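Local coordinates for protein aspartate aminotransferase (Plasmodium falciparum, PDB 3K7Y) that probably catalyses the pyridoxal-phosphate-dependent, reversible transfer of an amino group between L-aspartate and 2-oxoglutarate, giving oxaloacetate and L-glutamate, and works as a homodimer, at residues Met1-Leu4 and Leu5-Leu8; Cys265-Gln268 and Glu269-Lys272; Trp310-Glu313 and Leu314-Ser318; Ile364-His367 and Leu368-His371. All coordinates share one frame; numbering follows the deposited sequence.

Contact 1 (Met1-Leu4 and Leu5-Leu8); sequences MDKL and LSSL
The Ser6 hydroxyl stands between its own backbone N and carbonyl carbon (chi1 40°), which turns OG back toward Lys3. The motif is a short 3-10 turn, Leu4 to Ser6, in the N-terminal arm of this aminotransferase, where backbone bonds close over three residues instead of four. Lys3 O is the acceptor at its start: Ser6 N reaches it at 2.7 Å, tilted modestly from the carbonyl plane, while Ser6 OG comes from well above that plane, also at 2.7 Å. One oxygen thus receives two bonds from one residue, and serine suits the place because its short arm can fold back on the turn. A weaker bond from Ser7 N to Leu4 O (3.5 Å) carries the turn onward. The two leucines barely touch each other, Leu4 CB lying 4.4 Å from Leu5 CD2; both also pack against the second subunit, Leu4 on its Leu120 and Leu5 on its Glu270, and Leu8 adds a contact with Asn277 of that chain. The arm therefore hands apolar groups to the dimer partner. On the exposed side the aliphatic part of Lys3, bent at chi2 and chi3, lies beside the serine hydroxyl, with Lys3 CD 3.3 Å from Ser6 OG.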
ATOM      1  N   MET A   1      27.743   7.694   9.334  1.00 92.49           N
ATOM      2  CA  MET A   1      27.051   7.881  10.645  1.00 92.52           C
ATOM      3  C   MET A   1      25.847   8.827  10.472  1.00 91.70           C
ATOM      4  O   MET A   1      26.033  10.034  10.234  1.00 91.78           O
ATOM      5  CB  MET A   1      28.035   8.450  11.685  1.00 93.09           C
ATOM      6  CG  MET A   1      28.111   7.695  13.028  1.00 95.60           C
ATOM      7  SD  MET A   1      29.369   6.366  13.056  1.00101.53           S
ATOM      8  CE  MET A   1      29.655   6.134  14.828  1.00 99.59           C
ATOM      9  N   ASP A   2      24.631   8.268  10.576  1.00119.48           N
ATOM     10  CA  ASP A   2      23.374   9.041  10.538  1.00117.05           C
ATOM     11  C   ASP A   2      23.360  10.109  11.634  1.00117.39           C
ATOM     12  O   ASP A   2      23.407   9.799  12.833  1.00118.04           O
ATOM     13  CB  ASP A   2      22.137   8.133  10.707  1.00115.34           C
ATOM     14  CG  ASP A   2      21.665   7.492   9.399  1.00113.69           C
ATOM     15  OD1 ASP A   2      22.404   7.538   8.394  1.00113.83           O
ATOM     16  OD2 ASP A   2      20.545   6.928   9.384  1.00111.51           O
ATOM     17  N   LYS A   3      23.303  11.366  11.208  1.00116.58           N
ATOM     18  CA  LYS A   3      23.199  12.494  12.120  1.00116.47           C
ATOM     19  C   LYS A   3      21.852  13.176  11.922  1.00114.66           C
ATOM     20  O   LYS A   3      21.355  13.836  12.833  1.00115.21           O
ATOM     21  CB  LYS A   3      24.370  13.464  11.887  1.00118.40           C
ATOM     22  CG  LYS A   3      24.190  14.909  12.382  1.00119.28           C
ATOM     23  CD  LYS A   3      23.404  15.780  11.386  1.00118.61           C
ATOM     24  CE  LYS A   3      24.170  16.026  10.091  1.00118.90           C
ATOM     25  NZ  LYS A   3      23.269  16.402   8.964  1.00117.36           N
ATOM     26  N   LEU A   4      21.271  12.997  10.733  1.00112.19           N
ATOM     27  CA  LEU A   4      19.994  13.611  10.336  1.00110.08           C
ATOM     28  C   LEU A   4      18.994  13.683  11.476  1.00109.22           C
ATOM     29  O   LEU A   4      18.264  14.676  11.615  1.00109.44           O
ATOM     30  CB  LEU A   4      19.365  12.827   9.186  1.00108.11           C
ATOM     31  CG  LEU A   4      20.304  12.265   8.125  1.00107.65           C
ATOM     32  CD1 LEU A   4      19.510  11.420   7.150  1.00105.38           C
ATOM     33  CD2 LEU A   4      21.052  13.383   7.409  1.00108.74           C
ATOM     34  N   LEU A   5      18.995  12.629  12.292  1.00108.02           N
ATOM     35  CA  LEU A   5      18.097  12.464  13.435  1.00106.87           C
ATOM     36  C   LEU A   5      18.340  13.495  14.558  1.00108.33           C
ATOM     37  O   LEU A   5      17.740  13.414  15.636  1.00108.38           O
ATOM     38  CB  LEU A   5      18.203  11.020  13.949  1.00106.14           C
ATOM     39  CG  LEU A   5      18.389   9.948  12.861  1.00104.06           C
ATOM     40  CD1 LEU A   5      18.462   8.550  13.432  1.00103.35           C
ATOM     41  CD2 LEU A   5      17.307  10.008  11.798  1.00101.53           C
ATOM     42  N   SER A   6      19.210  14.465  14.289  1.00109.43           N
ATOM     43  CA  SER A   6      19.465  15.555  15.221  1.00111.00           C
ATOM     44  C   SER A   6      18.268  16.504  15.317  1.00110.38           C
ATOM     45  O   SER A   6      17.840  16.831  16.421  1.00110.88           O
ATOM     46  CB  SER A   6      20.775  16.291  14.891  1.00112.81           C
ATOM     47  OG  SER A   6      20.946  16.457  13.494  1.00112.49           O
ATOM     48  N   SER A   7      17.706  16.915  14.182  1.00109.34           N
ATOM     49  CA  SER A   7      16.529  17.802  14.211  1.00109.23           C
ATOM     50  C   SER A   7      15.203  17.055  14.488  1.00107.46           C
ATOM     51  O   SER A   7      14.116  17.623  14.331  1.00106.82           O
ATOM     52  CB  SER A   7      16.442  18.650  12.928  1.00109.15           C
ATOM     53  OG  SER A   7      16.131  17.853  11.797  1.00107.30           O
ATOM     54  N   LEU A   8      15.296  15.802  14.930  1.00106.80           N
ATOM     55  CA  LEU A   8      14.113  14.958  15.037  1.00105.39           C
ATOM     56  C   LEU A   8      13.320  15.070  16.331  1.00105.95           C
ATOM     57  O   LEU A   8      13.717  14.541  17.376  1.00106.71           O
ATOM     58  CB  LEU A   8      14.421  13.502  14.674  1.00104.35           C
ATOM     59  CG  LEU A   8      14.066  13.137  13.222  1.00103.12           C
ATOM     60  CD1 LEU A   8      14.308  11.658  12.986  1.00103.50           C
ATOM     61  CD2 LEU A   8      12.619  13.496  12.843  1.00101.07           C
TER

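Contact 2 (Cys265-Gln268 and Glu269-Lys272); sequences CKNQ and EEKK
Asn267 folds its side chain over the start of the helix that follows: CG sits between the backbone N and the carbonyl carbon (chi1 56°), and OD1 thereby faces the first amide groups. Its bond to Glu270 N, 2.7 Å from OD1, is bent and weak; OD1 also accepts from Glu269 N, an atom whose position is less sure. The backbone oxygen of the same residue joins in, since Asn267 O takes Glu270 N at 3.0 Å from well above the carbonyl plane and, more weakly but almost straight, Lys271 N. This is an N-cap, at the entry to helix 268-283 after strand 258-264, and asparagine suits it because a short amide can accept bonds from amides that have no earlier helical carbonyl to serve them. Glu270 is extended beyond CG and runs back to Lys266, whose backbone N gives OE2 a weak bond of 3.4 Å. The Lys266 chain, bent at chi3 and chi4, crosses that carboxylate so that its CD lies 3.4 Å from Glu270 OE1, whereas the ammonium NZ stays 4.8 Å from the same oxygen. The buried Cys265 places its CB 4.0 Å from Glu270 CB. Asp2 of the second subunit packs on Lys266.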
ATOM      1  N   CYS A 265     -16.390   8.497 -16.075  1.00 81.68           N
ATOM      2  CA  CYS A 265     -15.808   9.159 -17.253  1.00 84.72           C
ATOM      3  C   CYS A 265     -16.799   9.406 -18.401  1.00 87.78           C
ATOM      4  O   CYS A 265     -17.707   8.610 -18.635  1.00 88.85           O
ATOM      5  CB  CYS A 265     -14.614   8.354 -17.775  1.00 85.05           C
ATOM      6  SG  CYS A 265     -13.302   8.094 -16.566  1.00 84.65           S
ATOM      7  N   LYS A 266     -16.594  10.508 -19.120  1.00 89.87           N
ATOM      8  CA  LYS A 266     -17.428  10.887 -20.267  1.00 93.52           C
ATOM      9  C   LYS A 266     -17.578   9.776 -21.330  1.00 95.98           C
ATOM     10  O   LYS A 266     -18.704   9.398 -21.691  1.00 97.74           O
ATOM     11  CB  LYS A 266     -16.902  12.181 -20.902  1.00 94.50           C
ATOM     12  CG  LYS A 266     -17.168  13.452 -20.071  1.00 94.92           C
ATOM     13  CD  LYS A 266     -16.181  14.607 -20.378  1.00 97.56           C
ATOM     14  CE  LYS A 266     -15.803  14.747 -21.884  1.00101.07           C
ATOM     15  NZ  LYS A 266     -16.950  14.958 -22.826  1.00103.58           N
ATOM     16  N   ASN A 267     -16.457   9.250 -21.822  1.00 96.36           N
ATOM     17  CA  ASN A 267     -16.504   8.183 -22.825  1.00 98.56           C
ATOM     18  C   ASN A 267     -15.529   7.035 -22.568  1.00 97.99           C
ATOM     19  O   ASN A 267     -14.639   7.132 -21.720  1.00 95.57           O
ATOM     20  CB  ASN A 267     -16.330   8.755 -24.242  1.00100.97           C
ATOM     21  CG  ASN A 267     -15.057   9.569 -24.401  1.00 99.73           C
ATOM     22  OD1 ASN A 267     -13.994   9.186 -23.922  1.00 97.61           O
ATOM     23  ND2 ASN A 267     -15.162  10.701 -25.089  1.00100.03           N
ATOM     24  N   GLN A 268     -15.715   5.954 -23.317  1.00100.35           N
ATOM     25  CA  GLN A 268     -14.871   4.761 -23.260  1.00100.63           C
ATOM     26  C   GLN A 268     -13.381   5.086 -23.510  1.00100.02           C
ATOM     27  O   GLN A 268     -12.510   4.227 -23.332  1.00100.00           O
ATOM     28  CB  GLN A 268     -15.368   3.734 -24.291  1.00104.02           C
ATOM     29  CG  GLN A 268     -16.892   3.785 -24.587  1.00106.56           C
ATOM     30  CD  GLN A 268     -17.273   3.230 -25.966  1.00111.19           C
ATOM     31  OE1 GLN A 268     -16.590   3.474 -26.967  1.00112.78           O
ATOM     32  NE2 GLN A 268     -18.378   2.493 -26.019  1.00113.36           N
ATOM     33  N   GLU A 269     -13.103   6.333 -23.898  1.00 99.48           N
ATOM     34  CA  GLU A 269     -11.757   6.772 -24.287  1.00 98.81           C
ATOM     35  C   GLU A 269     -11.111   7.721 -23.277  1.00 95.08           C
ATOM     36  O   GLU A 269      -9.911   7.953 -23.328  1.00 94.56           O
ATOM     37  CB  GLU A 269     -11.788   7.434 -25.671  1.00101.92           C
ATOM     38  CG  GLU A 269     -12.310   6.542 -26.818  1.00106.59           C
ATOM     39  CD  GLU A 269     -13.845   6.533 -26.960  1.00109.22           C
ATOM     40  OE1 GLU A 269     -14.402   5.472 -27.334  1.00111.52           O
ATOM     41  OE2 GLU A 269     -14.492   7.580 -26.718  1.00108.74           O
ATOM     42  N   GLU A 270     -11.916   8.292 -22.386  1.00 92.38           N
ATOM     43  CA  GLU A 270     -11.394   9.017 -21.225  1.00 88.68           C
ATOM     44  C   GLU A 270     -11.000   8.005 -20.156  1.00 85.65           C
ATOM     45  O   GLU A 270      -9.957   8.148 -19.513  1.00 84.39           O
ATOM     46  CB  GLU A 270     -12.419  10.003 -20.660  1.00 88.02           C
ATOM     47  CG  GLU A 270     -12.158  11.457 -21.013  1.00 89.21           C
ATOM     48  CD  GLU A 270     -12.953  12.429 -20.137  1.00 89.91           C
ATOM     49  OE1 GLU A 270     -12.950  13.644 -20.449  1.00 91.49           O
ATOM     50  OE2 GLU A 270     -13.580  11.990 -19.141  1.00 88.46           O
ATOM     51  N   LYS A 271     -11.841   6.987 -19.975  1.00 84.06           N
ATOM     52  CA  LYS A 271     -11.509   5.829 -19.149  1.00 81.08           C
ATOM     53  C   LYS A 271     -10.034   5.425 -19.396  1.00 80.30           C
ATOM     54  O   LYS A 271      -9.234   5.410 -18.451  1.00 78.58           O
ATOM     55  CB  LYS A 271     -12.487   4.673 -19.441  1.00 82.39           C
ATOM     56  CG  LYS A 271     -12.682   3.641 -18.328  1.00 79.84           C
ATOM     57  CD  LYS A 271     -11.838   2.391 -18.531  1.00 80.41           C
ATOM     58  CE  LYS A 271     -12.418   1.447 -19.594  1.00 83.28           C
ATOM     59  NZ  LYS A 271     -13.472   0.549 -19.059  1.00 82.73           N
ATOM     60  N   LYS A 272      -9.675   5.160 -20.661  1.00 80.92           N
ATOM     61  CA  LYS A 272      -8.314   4.726 -21.033  1.00 79.74           C
ATOM     62  C   LYS A 272      -7.209   5.658 -20.564  1.00 77.00           C
ATOM     63  O   LYS A 272      -6.177   5.188 -20.127  1.00 76.05           O
ATOM     64  CB  LYS A 272      -8.169   4.507 -22.547  1.00 83.08           C
ATOM     65  CG  LYS A 272      -8.410   3.061 -23.041  1.00 84.83           C
ATOM     66  CD  LYS A 272      -7.310   2.593 -24.023  1.00 84.63           C
ATOM     67  CE  LYS A 272      -7.834   1.592 -25.048  1.00 85.75           C
ATOM     68  NZ  LYS A 272      -8.394   2.277 -26.246  1.00 86.05           N
TER

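Contact 3 (Trp310-Glu313 and Leu314-Ser318); sequences WIKE and LSQLS
Trp310 and Leu314 meet one helical turn apart, the CB of Leu314 standing 4.2 Å above one face of the indole, offset toward its rim. Both lie on the long helix 304-335 of the aminotransferase fold, and the contact follows the regular i to i+4 pattern of an alpha helix. The backbone sets the spacing and so places CB over the ring: Leu314 N binds Trp310 O at 2.7 Å, Gln316 N binds Lys312 O at 2.7 Å, and Ser315 N reaches Ile311 O at 2.6 Å. In Leu314, CG lies opposite the backbone N (chi1 -175°), beside the carbonyl carbon. Large apolar groups suit this buried side; Lys312 and Gln316 occupy the exposed one.

Farther out, the indole is fixed at two points, its NE1 giving a hydrogen bond to Asn250 O and its ring meeting Phe49 edge-to-face, while Ser315 and Ser318 use short hydroxyls to tie the helix to backbone oxygens of Thr222 and His221. The helix passes near the cofactor site: the Leu314 side chain is about 8 Å from those of Lys249 and Tyr216, which bind pyridoxal phosphate, although the Trp310 side chain is about 13 Å from the bound cofactor. Glu313, extended beyond CG, points its carboxylate at the start of helix 50-62, where OE1 is hydrogen-bonded to Ser51 OG and OE2 more weakly to Asp50 N.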
ATOM      1  N   TRP A 310     -23.210 -13.647   3.082  1.00 90.82           N
ATOM      2  CA  TRP A 310     -22.608 -12.453   3.660  1.00 87.59           C
ATOM      3  C   TRP A 310     -23.631 -11.345   3.833  1.00 86.72           C
ATOM      4  O   TRP A 310     -23.840 -10.907   4.961  1.00 86.86           O
ATOM      5  CB  TRP A 310     -21.407 -11.962   2.858  1.00 85.73           C
ATOM      6  CG  TRP A 310     -20.964 -10.560   3.231  1.00 82.10           C
ATOM      7  CD1 TRP A 310     -20.478 -10.141   4.439  1.00 80.71           C
ATOM      8  CD2 TRP A 310     -20.959  -9.408   2.378  1.00 78.38           C
ATOM      9  NE1 TRP A 310     -20.185  -8.799   4.393  1.00 77.68           N
ATOM     10  CE2 TRP A 310     -20.469  -8.327   3.138  1.00 75.97           C
ATOM     11  CE3 TRP A 310     -21.325  -9.184   1.044  1.00 76.97           C
ATOM     12  CZ2 TRP A 310     -20.337  -7.046   2.611  1.00 73.53           C
ATOM     13  CZ3 TRP A 310     -21.198  -7.912   0.522  1.00 74.28           C
ATOM     14  CH2 TRP A 310     -20.707  -6.859   1.303  1.00 72.58           C
ATOM     15  N   ILE A 311     -24.267 -10.899   2.740  1.00 86.05           N
ATOM     16  CA  ILE A 311     -25.346  -9.881   2.800  1.00 85.18           C
ATOM     17  C   ILE A 311     -26.301 -10.081   3.987  1.00 86.32           C
ATOM     18  O   ILE A 311     -26.661  -9.109   4.671  1.00 85.47           O
ATOM     19  CB  ILE A 311     -26.208  -9.846   1.520  1.00 85.99           C
ATOM     20  CG1 ILE A 311     -25.389  -9.418   0.315  1.00 84.40           C
ATOM     21  CG2 ILE A 311     -27.393  -8.894   1.685  1.00 85.71           C
ATOM     22  CD1 ILE A 311     -26.008  -9.866  -0.989  1.00 86.17           C
ATOM     23  N   LYS A 312     -26.706 -11.334   4.210  1.00 88.16           N
ATOM     24  CA  LYS A 312     -27.563 -11.690   5.332  1.00 89.70           C
ATOM     25  C   LYS A 312     -26.915 -11.349   6.676  1.00 88.32           C
ATOM     26  O   LYS A 312     -27.462 -10.532   7.410  1.00 87.78           O
ATOM     27  CB  LYS A 312     -28.011 -13.161   5.264  1.00 92.82           C
ATOM     28  CG  LYS A 312     -29.270 -13.446   4.396  1.00 95.63           C
ATOM     29  CD  LYS A 312     -30.587 -13.054   5.096  1.00 97.88           C
ATOM     30  CE  LYS A 312     -31.839 -13.594   4.371  1.00101.37           C
ATOM     31  NZ  LYS A 312     -32.467 -14.829   4.976  1.00104.11           N
ATOM     32  N   GLU A 313     -25.760 -11.946   6.991  1.00 87.93           N
ATOM     33  CA  GLU A 313     -25.036 -11.635   8.243  1.00 87.00           C
ATOM     34  C   GLU A 313     -24.822 -10.121   8.349  1.00 84.06           C
ATOM     35  O   GLU A 313     -24.892  -9.544   9.440  1.00 83.68           O
ATOM     36  CB  GLU A 313     -23.672 -12.340   8.326  1.00 87.29           C
ATOM     37  CG  GLU A 313     -23.651 -13.877   8.218  1.00 91.97           C
ATOM     38  CD  GLU A 313     -22.227 -14.430   7.983  1.00 94.94           C
ATOM     39  OE1 GLU A 313     -21.951 -14.984   6.885  1.00 96.22           O
ATOM     40  OE2 GLU A 313     -21.375 -14.292   8.894  1.00 95.20           O
ATOM     41  N   LEU A 314     -24.568  -9.492   7.201  1.00 81.83           N
ATOM     42  CA  LEU A 314     -24.449  -8.054   7.114  1.00 78.98           C
ATOM     43  C   LEU A 314     -25.754  -7.387   7.512  1.00 78.98           C
ATOM     44  O   LEU A 314     -25.755  -6.509   8.374  1.00 78.16           O
ATOM     45  CB  LEU A 314     -24.024  -7.621   5.709  1.00 77.94           C
ATOM     46  CG  LEU A 314     -23.725  -6.135   5.426  1.00 76.15           C
ATOM     47  CD1 LEU A 314     -25.034  -5.323   5.266  1.00 78.00           C
ATOM     48  CD2 LEU A 314     -22.788  -5.488   6.457  1.00 72.51           C
ATOM     49  N   SER A 315     -26.861  -7.790   6.894  1.00 79.99           N
ATOM     50  CA  SER A 315     -28.171  -7.227   7.254  1.00 80.39           C
ATOM     51  C   SER A 315     -28.540  -7.476   8.723  1.00 81.29           C
ATOM     52  O   SER A 315     -29.067  -6.583   9.398  1.00 80.70           O
ATOM     53  CB  SER A 315     -29.268  -7.752   6.341  1.00 82.08           C
ATOM     54  OG  SER A 315     -30.327  -6.823   6.300  1.00 81.37           O
ATOM     55  N   GLN A 316     -28.254  -8.696   9.192  1.00 82.73           N
ATOM     56  CA  GLN A 316     -28.309  -9.074  10.615  1.00 83.42           C
ATOM     57  C   GLN A 316     -27.384  -8.227  11.507  1.00 81.27           C
ATOM     58  O   GLN A 316     -27.601  -8.132  12.711  1.00 81.56           O
ATOM     59  CB  GLN A 316     -27.975 -10.566  10.799  1.00 85.21           C
ATOM     60  CG  GLN A 316     -29.169 -11.479  11.102  1.00 88.90           C
ATOM     61  CD  GLN A 316     -29.757 -12.185   9.872  1.00 91.62           C
ATOM     62  OE1 GLN A 316     -29.043 -12.512   8.925  1.00 92.39           O
ATOM     63  NE2 GLN A 316     -31.066 -12.440   9.901  1.00 93.09           N
ATOM     64  N   LEU A 317     -26.356  -7.618  10.928  1.00 79.37           N
ATOM     65  CA  LEU A 317     -25.438  -6.791  11.721  1.00 77.74           C
ATOM     66  C   LEU A 317     -25.951  -5.369  11.994  1.00 76.82           C
ATOM     67  O   LEU A 317     -26.079  -4.979  13.152  1.00 76.47           O
ATOM     68  CB  LEU A 317     -24.027  -6.783  11.119  1.00 76.06           C
ATOM     69  CG  LEU A 317     -22.902  -6.272  12.014  1.00 74.25           C
ATOM     70  CD1 LEU A 317     -23.011  -6.845  13.411  1.00 75.33           C
ATOM     71  CD2 LEU A 317     -21.562  -6.628  11.411  1.00 72.95           C
ATOM     72  N   SER A 318     -26.252  -4.609  10.944  1.00 76.64           N
ATOM     73  CA  SER A 318     -26.781  -3.256  11.119  1.00 76.80           C
ATOM     74  C   SER A 318     -28.007  -3.243  12.042  1.00 78.68           C
ATOM     75  O   SER A 318     -28.199  -2.297  12.815  1.00 78.42           O
ATOM     76  CB  SER A 318     -27.138  -2.625   9.776  1.00 76.34           C
ATOM     77  OG  SER A 318     -28.311  -3.218   9.243  1.00 78.73           O
TER

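Contact 4 (Ile364-His367 and Leu368-His371)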
ATOM      1  N   ILE A 364     -16.961  15.581  29.263  1.00 72.47           N
ATOM      2  CA  ILE A 364     -16.772  14.556  30.309  1.00 73.34           C
ATOM      3  C   ILE A 364     -15.720  13.468  29.937  1.00 73.68           C
ATOM      4  O   ILE A 364     -15.469  12.523  30.691  1.00 74.09           O
ATOM      5  CB  ILE A 364     -18.181  13.976  30.753  1.00 72.90           C
ATOM      6  CG1 ILE A 364     -18.406  14.184  32.241  1.00 74.03           C
ATOM      7  CG2 ILE A 364     -18.451  12.530  30.287  1.00 71.65           C
ATOM      8  CD1 ILE A 364     -18.735  15.602  32.588  1.00 75.54           C
ATOM      9  N   ALA A 365     -15.080  13.651  28.786  1.00 73.88           N
ATOM     10  CA  ALA A 365     -14.212  12.633  28.193  1.00 74.31           C
ATOM     11  C   ALA A 365     -13.024  12.218  29.063  1.00 76.10           C
ATOM     12  O   ALA A 365     -12.692  11.031  29.132  1.00 76.48           O
ATOM     13  CB  ALA A 365     -13.737  13.081  26.816  1.00 73.35           C
ATOM     14  N   GLU A 366     -12.390  13.184  29.721  1.00 77.81           N
ATOM     15  CA  GLU A 366     -11.182  12.908  30.491  1.00 79.67           C
ATOM     16  C   GLU A 366     -11.524  12.520  31.921  1.00 80.85           C
ATOM     17  O   GLU A 366     -10.662  12.064  32.670  1.00 82.53           O
ATOM     18  CB  GLU A 366     -10.207  14.099  30.433  1.00 80.93           C
ATOM     19  CG  GLU A 366      -8.717  13.720  30.279  1.00 82.86           C
ATOM     20  CD  GLU A 366      -8.440  12.809  29.066  1.00 83.94           C
ATOM     21  OE1 GLU A 366      -7.627  11.872  29.211  1.00 85.62           O
ATOM     22  OE2 GLU A 366      -9.033  13.015  27.974  1.00 82.18           O
ATOM     23  N   HIS A 367     -12.784  12.697  32.299  1.00 80.66           N
ATOM     24  CA  HIS A 367     -13.247  12.230  33.598  1.00 81.95           C
ATOM     25  C   HIS A 367     -13.787  10.815  33.494  1.00 80.87           C
ATOM     26  O   HIS A 367     -13.865  10.099  34.488  1.00 82.21           O
ATOM     27  CB  HIS A 367     -14.318  13.148  34.198  1.00 82.50           C
ATOM     28  CG  HIS A 367     -14.302  13.162  35.692  1.00 86.91           C
ATOM     29  ND1 HIS A 367     -14.318  12.004  36.445  1.00 90.20           N
ATOM     30  CD2 HIS A 367     -14.216  14.186  36.575  1.00 90.50           C
ATOM     31  CE1 HIS A 367     -14.263  12.315  37.729  1.00 93.06           C
ATOM     32  NE2 HIS A 367     -14.198  13.633  37.836  1.00 93.67           N
ATOM     33  N   LEU A 368     -14.168  10.421  32.288  1.00 78.79           N
ATOM     34  CA  LEU A 368     -14.691   9.095  32.049  1.00 77.79           C
ATOM     35  C   LEU A 368     -13.569   8.084  32.027  1.00 78.24           C
ATOM     36  O   LEU A 368     -13.806   6.892  31.830  1.00 78.14           O
ATOM     37  CB  LEU A 368     -15.427   9.050  30.711  1.00 76.50           C
ATOM     38  CG  LEU A 368     -16.950   9.226  30.632  1.00 75.80           C
ATOM     39  CD1 LEU A 368     -17.412   9.073  29.192  1.00 73.65           C
ATOM     40  CD2 LEU A 368     -17.695   8.239  31.523  1.00 76.68           C
ATOM     41  N   LYS A 369     -12.343   8.569  32.207  1.00 78.72           N
ATOM     42  CA  LYS A 369     -11.161   7.711  32.202  1.00 79.13           C
ATOM     43  C   LYS A 369     -10.725   7.315  33.608  1.00 80.84           C
ATOM     44  O   LYS A 369     -10.088   6.278  33.770  1.00 81.78           O
ATOM     45  CB  LYS A 369     -10.021   8.343  31.398  1.00 79.00           C
ATOM     46  CG  LYS A 369     -10.287   8.299  29.894  1.00 77.76           C
ATOM     47  CD  LYS A 369      -9.240   9.011  29.034  1.00 77.71           C
ATOM     48  CE  LYS A 369      -9.642   8.927  27.554  1.00 76.33           C
ATOM     49  NZ  LYS A 369      -9.252  10.115  26.740  1.00 76.04           N
ATOM     50  N   THR A 370     -11.103   8.109  34.619  1.00 81.33           N
ATOM     51  CA  THR A 370     -10.875   7.745  36.033  1.00 83.37           C
ATOM     52  C   THR A 370     -11.628   6.452  36.348  1.00 83.46           C
ATOM     53  O   THR A 370     -11.185   5.627  37.149  1.00 85.48           O
ATOM     54  CB  THR A 370     -11.247   8.876  37.059  1.00 84.05           C
ATOM     55  OG1 THR A 370     -12.651   8.865  37.341  1.00 84.11           O
ATOM     56  CG2 THR A 370     -10.856  10.260  36.554  1.00 83.87           C
ATOM     57  N   HIS A 371     -12.782   6.303  35.712  1.00 81.77           N
ATOM     58  CA  HIS A 371     -13.432   5.015  35.554  1.00 81.70           C
ATOM     59  C   HIS A 371     -12.853   4.465  34.255  1.00 81.18           C
ATOM     60  O   HIS A 371     -12.295   5.215  33.451  1.00 80.51           O
ATOM     61  CB  HIS A 371     -14.936   5.212  35.453  1.00 80.41           C
ATOM     62  CG  HIS A 371     -15.444   6.315  36.324  1.00 79.67           C
ATOM     63  ND1 HIS A 371     -15.640   6.154  37.676  1.00 80.65           N
ATOM     64  CD2 HIS A 371     -15.760   7.602  36.047  1.00 78.36           C
ATOM     65  CE1 HIS A 371     -16.080   7.287  38.192  1.00 80.61           C
ATOM     66  NE2 HIS A 371     -16.161   8.182  37.226  1.00 79.20           N
TER
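Glu366 and Lys369 reach obliquely across the outside of a turn to form a salt bridge. The glutamate bends at chi2, whereas the lysine stays straight as far as CE and bends only at its last torsion; NZ then arrives on the syn side of Glu366 OE2 at 3.2 Å, 29° out of the carboxylate plane, and makes a weaker bond to OE1 of that group. The long, flexible lysine suits this reach, and its methylenes run beside the acid, with Lys369 CD 3.3 Å from Glu366 OE1.

On the buried side Ile364 and Leu368 also meet at a slant, the CG2 branch of the isoleucine lying 3.6 Å from Leu368 CG. Branched apolar chains fill this side, and the backbone keeps them one turn apart through Leu368 N to Ile364 O at 2.9 Å. Residues 365-367 take helical backbone angles without building a regular helix, making this an irregular turn. At its far end Thr370 gives His367 O two weak bonds, from N at 3.4 Å and from OG1 at 3.3 Å. The same hydroxyl lies over the centre of the His371 ring, 3.5 Å above its plane.

The turn falls between strands 355-357 and 373-374. Ile364, His367 and His371 pack on the C-terminal helix 390-403, while Leu368 and Lys369 lie against strand 373-374 at Ile373 and Tyr374.

In the fold
Contact 3 lies nearest the chain's centre, its own centre about 17 Å from that of the chain, and is partly buried on one regular helix close to the cofactor-binding residues; contact 4 is also partly buried, but in an irregular turn where a salt bridge and an apolar pair share the work. Contacts 1 and 2 are surface contacts, built largely on polar groups turned back to the backbone, and both touch the second subunit: Leu5 of contact 1 packs on Glu270 of contact 2 across the dimer, although within one chain their centres are 48 Å apart. No two of the four share a helix or strand, and contacts 2 and 4 stand on opposite sides of the chain's centre.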